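Local coordinates for protein acetylserotonin O-methyltransferase (Homo sapiens, PDB 4A6D) that transfers a methyl group from S-adenosylmethionine to N-acetylserotonin, yielding melatonin at the end of its biosynthetic pathway, and works as a homodimer, at residues F175-F180 with G278-E283; A192-C197 with I206-I211; Y248-V253 with E267-T272. One frame throughout, in Å; residues are numbered along the deposited sequence.

Contact 1: residues F175-F180 with G278-E283; sequences FDLSVF and GILVIE
L280 projects from strand 278-283 of the Rossmann-like methyltransferase sheet into the loop 175-180, where F175 and L177 receive it. The contact is apolar. With CG anti to the backbone N (chi1 -178°), L280 spreads its two methyls over different partners: CD2 meets L177 CD1 at 3.8 Å, the two leucines crossing at about a right angle, while CD1 lies 4.2 Å from F175 CD2, the two side chains crossing obliquely. F180 also touches L247 of strand 247-251, and F175 leans on A340 and L342 of strand 339-344, so the loop lies across several strands of the sheet.

At the strand's start F180 closes on backbone instead, its CE1 3.8 Å from G278 N. Glycine suits this spot, since a CB there would come within 2.8 Å of F180 CZ.

Polar bonds shape the loop itself. F180 N bonds to L177 O, and D176 makes an Asx turn with S178 N as donor. D176 OD1 is gripped twice: S178 N reaches it from above the carboxylate plane, whereas S178 OG arrives on the syn side. Next to this turn, V179 CG1 sits over the centre of the F180 ring, 3.4 Å above its plane.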
loop_
_atom_site.group_PDB
_atom_site.type_symbol
_atom_site.label_atom_id
_atom_site.label_comp_id
_atom_site.label_asym_id
_atom_site.label_seq_id
_atom_site.Cartn_x
_atom_site.Cartn_y
_atom_site.Cartn_z
ATOM N N PHE A 175 -13.945 -21.661 23.800
ATOM C CA PHE A 175 -14.874 -22.034 24.870
ATOM C C PHE A 175 -15.702 -23.220 24.374
ATOM O O PHE A 175 -15.945 -23.346 23.172
ATOM C CB PHE A 175 -15.818 -20.859 25.228
ATOM C CG PHE A 175 -15.128 -19.580 25.651
ATOM C CD1 PHE A 175 -14.697 -19.401 26.967
ATOM C CD2 PHE A 175 -14.905 -18.554 24.732
ATOM C CE1 PHE A 175 -14.022 -18.230 27.350
ATOM C CE2 PHE A 175 -14.242 -17.378 25.113
ATOM C CZ PHE A 175 -13.820 -17.212 26.421
ATOM N N ASP A 176 -16.139 -24.077 25.294
ATOM C CA ASP A 176 -16.966 -25.241 25.003
ATOM C C ASP A 176 -18.420 -24.789 24.878
ATOM O O ASP A 176 -19.118 -24.540 25.872
ATOM C CB ASP A 176 -16.774 -26.332 26.074
ATOM C CG ASP A 176 -17.758 -27.481 26.025
ATOM O OD1 ASP A 176 -18.320 -27.746 24.932
ATOM O OD2 ASP A 176 -17.947 -28.141 27.073
ATOM N N LEU A 177 -18.854 -24.686 23.627
ATOM C CA LEU A 177 -20.171 -24.207 23.237
ATOM C C LEU A 177 -21.217 -25.311 23.143
ATOM O O LEU A 177 -22.381 -25.018 22.852
ATOM C CB LEU A 177 -20.083 -23.429 21.909
ATOM C CG LEU A 177 -19.014 -22.341 21.703
ATOM C CD1 LEU A 177 -19.247 -21.644 20.395
ATOM C CD2 LEU A 177 -19.049 -21.292 22.797
ATOM N N SER A 178 -20.836 -26.568 23.430
ATOM C CA SER A 178 -21.754 -27.715 23.406
ATOM C C SER A 178 -22.871 -27.529 24.442
ATOM O O SER A 178 -23.938 -28.131 24.336
ATOM C CB SER A 178 -20.992 -29.011 23.677
ATOM O OG SER A 178 -20.661 -29.142 25.052
ATOM N N VAL A 179 -22.608 -26.649 25.417
ATOM C CA VAL A 179 -23.436 -26.199 26.540
ATOM C C VAL A 179 -24.676 -25.377 26.067
ATOM O O VAL A 179 -25.633 -25.203 26.826
ATOM C CB VAL A 179 -22.440 -25.410 27.450
ATOM C CG1 VAL A 179 -22.784 -23.942 27.653
ATOM C CG2 VAL A 179 -22.187 -26.113 28.762
ATOM N N PHE A 180 -24.627 -24.857 24.812
ATOM C CA PHE A 180 -25.649 -24.029 24.178
ATOM C C PHE A 180 -26.226 -24.797 22.994
ATOM O O PHE A 180 -25.739 -24.647 21.878
ATOM C CB PHE A 180 -25.015 -22.715 23.691
ATOM C CG PHE A 180 -24.216 -21.959 24.721
ATOM C CD1 PHE A 180 -24.849 -21.306 25.776
ATOM C CD2 PHE A 180 -22.833 -21.836 24.598
ATOM C CE1 PHE A 180 -24.111 -20.567 26.705
ATOM C CE2 PHE A 180 -22.087 -21.109 25.538
ATOM C CZ PHE A 180 -22.730 -20.485 26.590
ATOM N N GLY A 278 -25.766 -17.196 26.678
ATOM C CA GLY A 278 -24.462 -16.638 26.375
ATOM C C GLY A 278 -24.412 -15.713 25.178
ATOM O O GLY A 278 -25.254 -15.763 24.277
ATOM N N ILE A 279 -23.366 -14.894 25.157
ATOM C CA ILE A 279 -23.039 -14.002 24.057
ATOM C C ILE A 279 -21.575 -14.252 23.702
ATOM O O ILE A 279 -20.711 -14.160 24.570
ATOM C CB ILE A 279 -23.397 -12.516 24.301
ATOM C CG1 ILE A 279 -23.101 -11.678 23.028
ATOM C CG2 ILE A 279 -22.721 -11.957 25.580
ATOM C CD1 ILE A 279 -23.680 -10.439 22.979
ATOM N N LEU A 280 -21.327 -14.671 22.451
ATOM C CA LEU A 280 -19.999 -14.960 21.952
ATOM C C LEU A 280 -19.623 -13.861 20.996
ATOM O O LEU A 280 -20.220 -13.753 19.926
ATOM C CB LEU A 280 -19.909 -16.341 21.272
ATOM C CG LEU A 280 -18.490 -16.727 20.746
ATOM C CD1 LEU A 280 -17.498 -16.910 21.886
ATOM C CD2 LEU A 280 -18.533 -17.969 19.907
ATOM N N VAL A 281 -18.681 -13.011 21.415
ATOM C CA VAL A 281 -18.182 -11.865 20.660
ATOM C C VAL A 281 -16.866 -12.278 20.028
ATOM O O VAL A 281 -15.972 -12.754 20.735
ATOM C CB VAL A 281 -18.067 -10.582 21.528
ATOM C CG1 VAL A 281 -17.345 -9.456 20.768
ATOM C CG2 VAL A 281 -19.453 -10.131 22.030
ATOM N N ILE A 282 -16.790 -12.191 18.689
ATOM C CA ILE A 282 -15.589 -12.587 17.953
ATOM C C ILE A 282 -15.045 -11.370 17.250
ATOM O O ILE A 282 -15.653 -10.880 16.310
ATOM C CB ILE A 282 -15.803 -13.785 16.992
ATOM C CG1 ILE A 282 -16.203 -15.037 17.791
ATOM C CG2 ILE A 282 -14.512 -14.030 16.131
ATOM C CD1 ILE A 282 -16.834 -16.080 17.009
ATOM N N GLU A 283 -13.920 -10.858 17.765
ATOM C CA GLU A 283 -13.258 -9.659 17.271
ATOM C C GLU A 283 -11.734 -9.783 17.473
ATOM O O GLU A 283 -11.277 -10.635 18.236
ATOM C CB GLU A 283 -13.791 -8.389 18.000
ATOM C CG GLU A 283 -15.274 -8.046 17.836
ATOM C CD GLU A 283 -15.713 -7.432 16.524
ATOM O OE1 GLU A 283 -15.015 -7.641 15.510
ATOM O OE2 GLU A 283 -16.804 -6.819 16.488
#

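Contact 2: residues A192-C197 with I206-I211; sequences ALAKEC and ITVFDI. With SAM (S-adenosylmethionine), chain D.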
loop_
_atom_site.group_PDB
_atom_site.type_symbol
_atom_site.label_atom_id
_atom_site.label_comp_id
_atom_site.label_asym_id
_atom_site.label_seq_id
_atom_site.Cartn_x
_atom_site.Cartn_y
_atom_site.Cartn_z
ATOM N N ALA A 192 -20.861 -18.938 6.774
ATOM C CA ALA A 192 -19.599 -19.682 6.790
ATOM C C ALA A 192 -19.226 -20.131 8.208
ATOM O O ALA A 192 -18.965 -21.320 8.426
ATOM C CB ALA A 192 -18.490 -18.840 6.194
ATOM N N LEU A 193 -19.259 -19.190 9.173
ATOM C CA LEU A 193 -18.963 -19.462 10.570
ATOM C C LEU A 193 -19.963 -20.475 11.150
ATOM O O LEU A 193 -19.555 -21.410 11.835
ATOM C CB LEU A 193 -18.922 -18.147 11.371
ATOM C CG LEU A 193 -18.170 -18.159 12.708
ATOM C CD1 LEU A 193 -16.686 -18.565 12.546
ATOM C CD2 LEU A 193 -18.282 -16.824 13.381
ATOM N N ALA A 194 -21.259 -20.342 10.794
ATOM C CA ALA A 194 -22.315 -21.260 11.233
ATOM C C ALA A 194 -22.086 -22.661 10.679
ATOM O O ALA A 194 -22.281 -23.619 11.407
ATOM C CB ALA A 194 -23.666 -20.746 10.801
ATOM N N LYS A 195 -21.653 -22.789 9.413
ATOM C CA LYS A 195 -21.345 -24.079 8.784
ATOM C C LYS A 195 -20.242 -24.784 9.581
ATOM O O LYS A 195 -20.362 -25.981 9.856
ATOM C CB LYS A 195 -20.909 -23.892 7.317
ATOM C CG LYS A 195 -22.029 -24.062 6.284
ATOM C CD LYS A 195 -21.640 -23.483 4.902
ATOM C CE LYS A 195 -22.342 -24.154 3.735
ATOM N NZ LYS A 195 -22.214 -23.374 2.473
ATOM N N GLU A 196 -19.214 -24.021 10.002
ATOM C CA GLU A 196 -18.079 -24.503 10.789
ATOM C C GLU A 196 -18.534 -24.890 12.178
ATOM O O GLU A 196 -18.163 -25.959 12.671
ATOM C CB GLU A 196 -16.972 -23.431 10.856
ATOM C CG GLU A 196 -15.777 -23.799 11.723
ATOM C CD GLU A 196 -14.802 -24.800 11.140
ATOM O OE1 GLU A 196 -14.127 -24.455 10.142
ATOM O OE2 GLU A 196 -14.653 -25.895 11.728
ATOM N N CYS A 197 -19.359 -24.035 12.796
ATOM C CA CYS A 197 -19.914 -24.254 14.127
ATOM C C CYS A 197 -20.666 -25.586 14.251
ATOM O O CYS A 197 -20.430 -26.336 15.201
ATOM C CB CYS A 197 -20.785 -23.075 14.535
ATOM S SG CYS A 197 -20.887 -22.829 16.317
ATOM N N ILE A 206 -28.291 -23.988 14.626
ATOM C CA ILE A 206 -28.041 -22.544 14.478
ATOM C C ILE A 206 -28.958 -21.798 13.465
ATOM O O ILE A 206 -29.227 -22.311 12.370
ATOM C CB ILE A 206 -26.525 -22.296 14.177
ATOM C CG1 ILE A 206 -26.104 -20.823 14.369
ATOM C CG2 ILE A 206 -26.144 -22.804 12.793
ATOM C CD1 ILE A 206 -24.576 -20.620 14.656
ATOM N N THR A 207 -29.358 -20.552 13.813
ATOM C CA THR A 207 -30.045 -19.668 12.883
ATOM C C THR A 207 -29.092 -18.527 12.474
ATOM O O THR A 207 -28.518 -17.862 13.340
ATOM C CB THR A 207 -31.360 -19.184 13.444
ATOM O OG1 THR A 207 -32.147 -20.342 13.671
ATOM C CG2 THR A 207 -32.102 -18.229 12.490
ATOM N N VAL A 208 -28.926 -18.310 11.165
ATOM C CA VAL A 208 -28.135 -17.187 10.663
ATOM C C VAL A 208 -29.102 -15.998 10.526
ATOM O O VAL A 208 -30.099 -16.091 9.803
ATOM C CB VAL A 208 -27.364 -17.503 9.353
ATOM C CG1 VAL A 208 -26.641 -16.270 8.825
ATOM C CG2 VAL A 208 -26.364 -18.644 9.561
ATOM N N PHE A 209 -28.854 -14.922 11.284
ATOM C CA PHE A 209 -29.672 -13.709 11.243
ATOM C C PHE A 209 -28.956 -12.589 10.486
ATOM O O PHE A 209 -27.817 -12.248 10.792
ATOM C CB PHE A 209 -30.065 -13.247 12.656
ATOM C CG PHE A 209 -31.102 -12.148 12.689
ATOM C CD1 PHE A 209 -30.733 -10.812 12.544
ATOM C CD2 PHE A 209 -32.452 -12.449 12.832
ATOM C CE1 PHE A 209 -31.692 -9.805 12.572
ATOM C CE2 PHE A 209 -33.408 -11.441 12.879
ATOM C CZ PHE A 209 -33.025 -10.126 12.759
ATOM N N ASP A 210 -29.629 -12.007 9.500
ATOM C CA ASP A 210 -29.072 -10.909 8.716
ATOM C C ASP A 210 -30.173 -10.141 7.999
ATOM O O ASP A 210 -31.341 -10.524 8.088
ATOM C CB ASP A 210 -27.965 -11.396 7.753
ATOM C CG ASP A 210 -26.793 -10.428 7.654
ATOM O OD1 ASP A 210 -27.000 -9.301 7.150
ATOM O OD2 ASP A 210 -25.652 -10.818 8.043
ATOM N N ILE A 211 -29.804 -9.042 7.311
ATOM C CA ILE A 211 -30.742 -8.198 6.582
ATOM C C ILE A 211 -31.299 -8.978 5.382
ATOM O O ILE A 211 -30.540 -9.776 4.795
ATOM C CB ILE A 211 -30.118 -6.817 6.188
ATOM C CG1 ILE A 211 -28.988 -6.958 5.155
ATOM C CG2 ILE A 211 -29.676 -6.026 7.433
ATOM C CD1 ILE A 211 -28.688 -5.730 4.337
HETATM N N SAM D . -20.415 -12.197 10.913
HETATM C CA SAM D . -19.863 -12.184 9.540
HETATM C C SAM D . -18.350 -12.445 9.388
HETATM O O SAM D . -17.625 -12.148 10.316
HETATM O OXT SAM D . -17.822 -12.951 8.347
HETATM C CB SAM D . -20.306 -10.889 8.908
HETATM C CG SAM D . -19.625 -9.649 9.500
HETATM S SD SAM D . -20.181 -8.192 8.545
HETATM C CE SAM D . -18.973 -7.023 9.015
HETATM C "C5'" SAM D . -21.513 -7.488 9.571
HETATM C "C4'" SAM D . -22.778 -8.273 9.194
HETATM O "O4'" SAM D . -23.824 -7.644 9.913
HETATM C "C3'" SAM D . -23.129 -8.160 7.661
HETATM O "O3'" SAM D . -23.382 -9.454 7.088
HETATM C "C2'" SAM D . -24.363 -7.199 7.671
HETATM O "O2'" SAM D . -25.326 -7.341 6.628
HETATM C "C1'" SAM D . -24.978 -7.536 9.041
HETATM N N9 SAM D . -25.867 -6.468 9.546
HETATM C C8 SAM D . -25.593 -5.102 9.567
HETATM N N7 SAM D . -26.593 -4.457 10.090
HETATM C C5 SAM D . -27.612 -5.354 10.390
HETATM C C6 SAM D . -28.909 -5.270 10.931
HETATM N N6 SAM D . -29.367 -4.066 11.349
HETATM N N1 SAM D . -29.641 -6.425 11.127
HETATM C C2 SAM D . -29.192 -7.619 10.715
HETATM N N3 SAM D . -27.964 -7.724 10.184
HETATM C C4 SAM D . -27.138 -6.666 10.059
#
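A194 CB on helix 192-200 nestles between two branched side chains of strand 205-210, with V208 CG2 at 3.6 Å and I206 CG2 at 3.8 Å. A small residue lets the helix backbone come close here: the CA atoms of A194 and I206 are 6.7 Å apart. V208 holds CG1 anti to the backbone N (chi1 176°), which leaves CG2 as the branch that meets the alanine.

The same strand runs on to the cofactor. D210, at its C-terminal end, takes both ribose hydroxyls of S-adenosylmethionine, O2' on OD1 at 2.6 Å and O3' on OD2 at 2.8 Å, the acidic-residue signature of class I methyltransferases. Each carboxylate oxygen has a second donor that fixes its rotation: I211 N meets OD1 on the anti side, and G189 N, from the glycine-rich loop ahead of the helix, bonds to OD2. Around the adenine, I211 CG2 lies 3.7 Å from SAM N3 and F209 CE1 3.8 Å from SAM C2. I211 also stands at the N-cap position of helix 212-221.

Helix 192-200 crosses over from strand 182-186 to strand 205-210 in a beta-alpha-beta unit. Strand 230-234 flanks strand 205-210, with I230 touching I206 and F232 touching V208, while W164 and L172 of helix 164-173 pack on the helix through L193.

Contact 3: residues Y248-V253 with E267-T272; sequences YILARV and ERIYHT. With ZN (zinc ion), chain B; SAM (S-adenosylmethionine), chain D.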
loop_
_atom_site.group_PDB
_atom_site.type_symbol
_atom_site.label_atom_id
_atom_site.label_comp_id
_atom_site.label_asym_id
_atom_site.label_seq_id
_atom_site.Cartn_x
_atom_site.Cartn_y
_atom_site.Cartn_z
ATOM N N TYR A 248 -25.969 -16.230 21.488
ATOM C CA TYR A 248 -25.948 -15.250 20.396
ATOM C C TYR A 248 -24.483 -14.978 20.036
ATOM O O TYR A 248 -23.681 -14.710 20.933
ATOM C CB TYR A 248 -26.715 -13.969 20.775
ATOM C CG TYR A 248 -28.208 -14.227 20.892
ATOM C CD1 TYR A 248 -29.037 -14.165 19.773
ATOM C CD2 TYR A 248 -28.773 -14.638 22.100
ATOM C CE1 TYR A 248 -30.387 -14.481 19.855
ATOM C CE2 TYR A 248 -30.135 -14.948 22.196
ATOM C CZ TYR A 248 -30.931 -14.872 21.067
ATOM O OH TYR A 248 -32.275 -15.110 21.150
ATOM N N ILE A 249 -24.113 -15.136 18.751
ATOM C CA ILE A 249 -22.738 -14.925 18.265
ATOM C C ILE A 249 -22.648 -13.593 17.537
ATOM O O ILE A 249 -23.443 -13.346 16.637
ATOM C CB ILE A 249 -22.235 -16.095 17.366
ATOM C CG1 ILE A 249 -22.464 -17.482 18.041
ATOM C CG2 ILE A 249 -20.772 -15.875 16.904
ATOM C CD1 ILE A 249 -22.128 -18.756 17.160
ATOM N N LEU A 250 -21.701 -12.733 17.924
ATOM C CA LEU A 250 -21.492 -11.450 17.233
ATOM C C LEU A 250 -20.056 -11.418 16.688
ATOM O O LEU A 250 -19.120 -11.073 17.426
ATOM C CB LEU A 250 -21.760 -10.223 18.133
ATOM C CG LEU A 250 -23.197 -9.832 18.475
ATOM C CD1 LEU A 250 -23.196 -8.715 19.493
ATOM C CD2 LEU A 250 -23.946 -9.332 17.262
ATOM N N ALA A 251 -19.865 -11.905 15.439
ATOM C CA ALA A 251 -18.529 -11.947 14.795
ATOM C C ALA A 251 -18.435 -10.765 13.843
ATOM O O ALA A 251 -19.245 -10.645 12.915
ATOM C CB ALA A 251 -18.318 -13.259 14.049
ATOM N N ARG A 252 -17.496 -9.844 14.135
ATOM C CA ARG A 252 -17.247 -8.622 13.366
ATOM C C ARG A 252 -18.503 -7.764 13.199
ATOM O O ARG A 252 -18.754 -7.200 12.134
ATOM C CB ARG A 252 -16.567 -8.923 12.021
ATOM C CG ARG A 252 -15.128 -9.431 12.138
ATOM C CD ARG A 252 -14.978 -10.573 11.180
ATOM N NE ARG A 252 -14.084 -10.262 10.080
ATOM C CZ ARG A 252 -14.071 -10.897 8.911
ATOM N NH1 ARG A 252 -14.970 -11.835 8.647
ATOM N NH2 ARG A 252 -13.176 -10.576 7.985
ATOM N N VAL A 253 -19.296 -7.672 14.257
ATOM C CA VAL A 253 -20.479 -6.836 14.205
ATOM C C VAL A 253 -20.165 -5.602 15.035
ATOM O O VAL A 253 -20.240 -4.515 14.517
ATOM C CB VAL A 253 -21.759 -7.598 14.685
ATOM C CG1 VAL A 253 -22.920 -6.638 14.905
ATOM C CG2 VAL A 253 -22.137 -8.705 13.706
ATOM N N GLU A 267 -28.108 -4.653 24.704
ATOM C CA GLU A 267 -29.266 -4.546 25.590
ATOM C C GLU A 267 -30.429 -5.424 25.096
ATOM O O GLU A 267 -31.007 -6.181 25.877
ATOM C CB GLU A 267 -29.700 -3.074 25.744
ATOM C CG GLU A 267 -28.860 -2.253 26.717
ATOM C CD GLU A 267 -29.087 -2.437 28.213
ATOM O OE1 GLU A 267 -29.835 -3.360 28.616
ATOM O OE2 GLU A 267 -28.512 -1.640 28.991
ATOM N N ARG A 268 -30.709 -5.379 23.787
ATOM C CA ARG A 268 -31.765 -6.169 23.129
ATOM C C ARG A 268 -31.485 -7.666 23.269
ATOM O O ARG A 268 -32.396 -8.413 23.609
ATOM C CB ARG A 268 -31.890 -5.752 21.657
ATOM C CG ARG A 268 -32.381 -4.307 21.526
ATOM C CD ARG A 268 -32.949 -3.913 20.165
ATOM N NE ARG A 268 -33.041 -5.042 19.251
ATOM C CZ ARG A 268 -34.157 -5.686 18.956
ATOM N NH1 ARG A 268 -35.325 -5.253 19.422
ATOM N NH2 ARG A 268 -34.125 -6.739 18.159
ATOM N N ILE A 269 -30.202 -8.077 23.055
ATOM C CA ILE A 269 -29.726 -9.463 23.184
ATOM C C ILE A 269 -29.861 -9.896 24.626
ATOM O O ILE A 269 -30.391 -10.971 24.877
ATOM C CB ILE A 269 -28.258 -9.611 22.702
ATOM C CG1 ILE A 269 -28.118 -9.228 21.201
ATOM C CG2 ILE A 269 -27.706 -11.024 23.021
ATOM C CD1 ILE A 269 -26.608 -9.217 20.727
ATOM N N TYR A 270 -29.392 -9.070 25.572
ATOM C CA TYR A 270 -29.500 -9.393 26.990
ATOM C C TYR A 270 -30.959 -9.726 27.405
ATOM O O TYR A 270 -31.197 -10.788 27.975
ATOM C CB TYR A 270 -28.917 -8.279 27.866
ATOM C CG TYR A 270 -28.983 -8.635 29.340
ATOM C CD1 TYR A 270 -28.004 -9.424 29.927
ATOM C CD2 TYR A 270 -30.027 -8.178 30.142
ATOM C CE1 TYR A 270 -28.086 -9.793 31.261
ATOM C CE2 TYR A 270 -30.112 -8.530 31.490
ATOM C CZ TYR A 270 -29.143 -9.340 32.043
ATOM O OH TYR A 270 -29.175 -9.613 33.383
ATOM N N HIS A 271 -31.904 -8.819 27.103
ATOM C CA HIS A 271 -33.317 -8.964 27.405
ATOM C C HIS A 271 -33.995 -10.097 26.651
ATOM O O HIS A 271 -35.014 -10.578 27.110
ATOM C CB HIS A 271 -34.054 -7.625 27.292
ATOM C CG HIS A 271 -33.609 -6.651 28.340
ATOM N ND1 HIS A 271 -33.926 -6.837 29.689
ATOM C CD2 HIS A 271 -32.823 -5.556 28.227
ATOM C CE1 HIS A 271 -33.365 -5.825 30.334
ATOM N NE2 HIS A 271 -32.689 -5.028 29.500
ATOM N N THR A 272 -33.371 -10.593 25.569
ATOM C CA THR A 272 -33.835 -11.756 24.819
ATOM C C THR A 272 -33.271 -13.062 25.480
ATOM O O THR A 272 -33.925 -14.094 25.401
ATOM C CB THR A 272 -33.493 -11.610 23.327
ATOM O OG1 THR A 272 -34.012 -10.358 22.858
ATOM C CG2 THR A 272 -34.091 -12.716 22.479
HETATM ZN ZN ZN B . -31.329 -3.534 30.168
HETATM N N SAM D . -20.415 -12.197 10.913
HETATM C CA SAM D . -19.863 -12.184 9.540
HETATM C C SAM D . -18.350 -12.445 9.388
HETATM O O SAM D . -17.625 -12.148 10.316
HETATM O OXT SAM D . -17.822 -12.951 8.347
HETATM C CB SAM D . -20.306 -10.889 8.908
HETATM C CG SAM D . -19.625 -9.649 9.500
HETATM S SD SAM D . -20.181 -8.192 8.545
HETATM C CE SAM D . -18.973 -7.023 9.015
HETATM C "C5'" SAM D . -21.513 -7.488 9.571
HETATM C "C4'" SAM D . -22.778 -8.273 9.194
HETATM O "O4'" SAM D . -23.824 -7.644 9.913
HETATM C "C3'" SAM D . -23.129 -8.160 7.661
HETATM O "O3'" SAM D . -23.382 -9.454 7.088
HETATM C "C2'" SAM D . -24.363 -7.199 7.671
HETATM O "O2'" SAM D . -25.326 -7.341 6.628
HETATM C "C1'" SAM D . -24.978 -7.536 9.041
HETATM N N9 SAM D . -25.867 -6.468 9.546
HETATM C C8 SAM D . -25.593 -5.102 9.567
HETATM N N7 SAM D . -26.593 -4.457 10.090
HETATM C C5 SAM D . -27.612 -5.354 10.390
HETATM C C6 SAM D . -28.909 -5.270 10.931
HETATM N N6 SAM D . -29.367 -4.066 11.349
HETATM N N1 SAM D . -29.641 -6.425 11.127
HETATM C C2 SAM D . -29.192 -7.619 10.715
HETATM N N3 SAM D . -27.964 -7.724 10.184
HETATM C C4 SAM D . -27.138 -6.666 10.059
HETATM O O HOH W 1 -32.724 -3.225 31.850
#
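I269 sets CG1 anti to its carbonyl carbon (chi1 -61°) and extends it, bringing CD1 tip to tip with L250 CD1 at 3.7 Å. The same torsion turns CG2 along Y248, 3.8 Å from Y248 CB. The tyrosine runs the other way past the isoleucine, and its OH ends 3.3 Å from T272 CG2 while hydrogen-bonding to P243 O. T272 OG1 turns back to its own helix, to R268 O.

At the C-terminal end of the strand the chain meets S-adenosylmethionine: A251 O accepts from the amino group of SAM. R252, just beyond and bent at chi2 and chi3, brings its guanidinium edge to the cofactor's carboxylate, with NH1 donating to SAM O at 3.2 Å (159°) and also bonding to L160 O. A leucine in place of R252 would probably leave that carboxylate without its cationic partner and L160 O without this donor.

E267 and H271, one helical turn apart, bind a zinc ion through OE1 at 2.2 Å and NE2 at 2.1 Å, with a water as a further ligand. Strand 248-251 and helix 267-272 run nearly antiparallel, their axes 10.9 Å apart, as expected for the beta-alpha-beta crossover of a Rossmann-like methyltransferase, whose return strand is 278-283.

How the contacts relate
All three contacts belong to the O-methyltransferase domain and reach its seven-stranded mixed sheet. Contact 1 closes the longest loop, and contacts 2 and 3 follow one another inside it. Their centres lie 11 to 14 Å apart. Contacts 1 and 3 use neighbouring parallel strands, joined by backbone pairs such as L280 N to Y248 O, and contact 2 meets both through L193, whose CD2 touches I282 CD1 and A251 CB. Contacts 2 and 3 hold different parts of S-adenosylmethionine: contact 2 the ribose and adenine, contact 3 the amino acid moiety. In segment 278-283, E283 OE2 hydrogen-bonds to the backbone N of H255, the residue inferred to act as proton donor or acceptor.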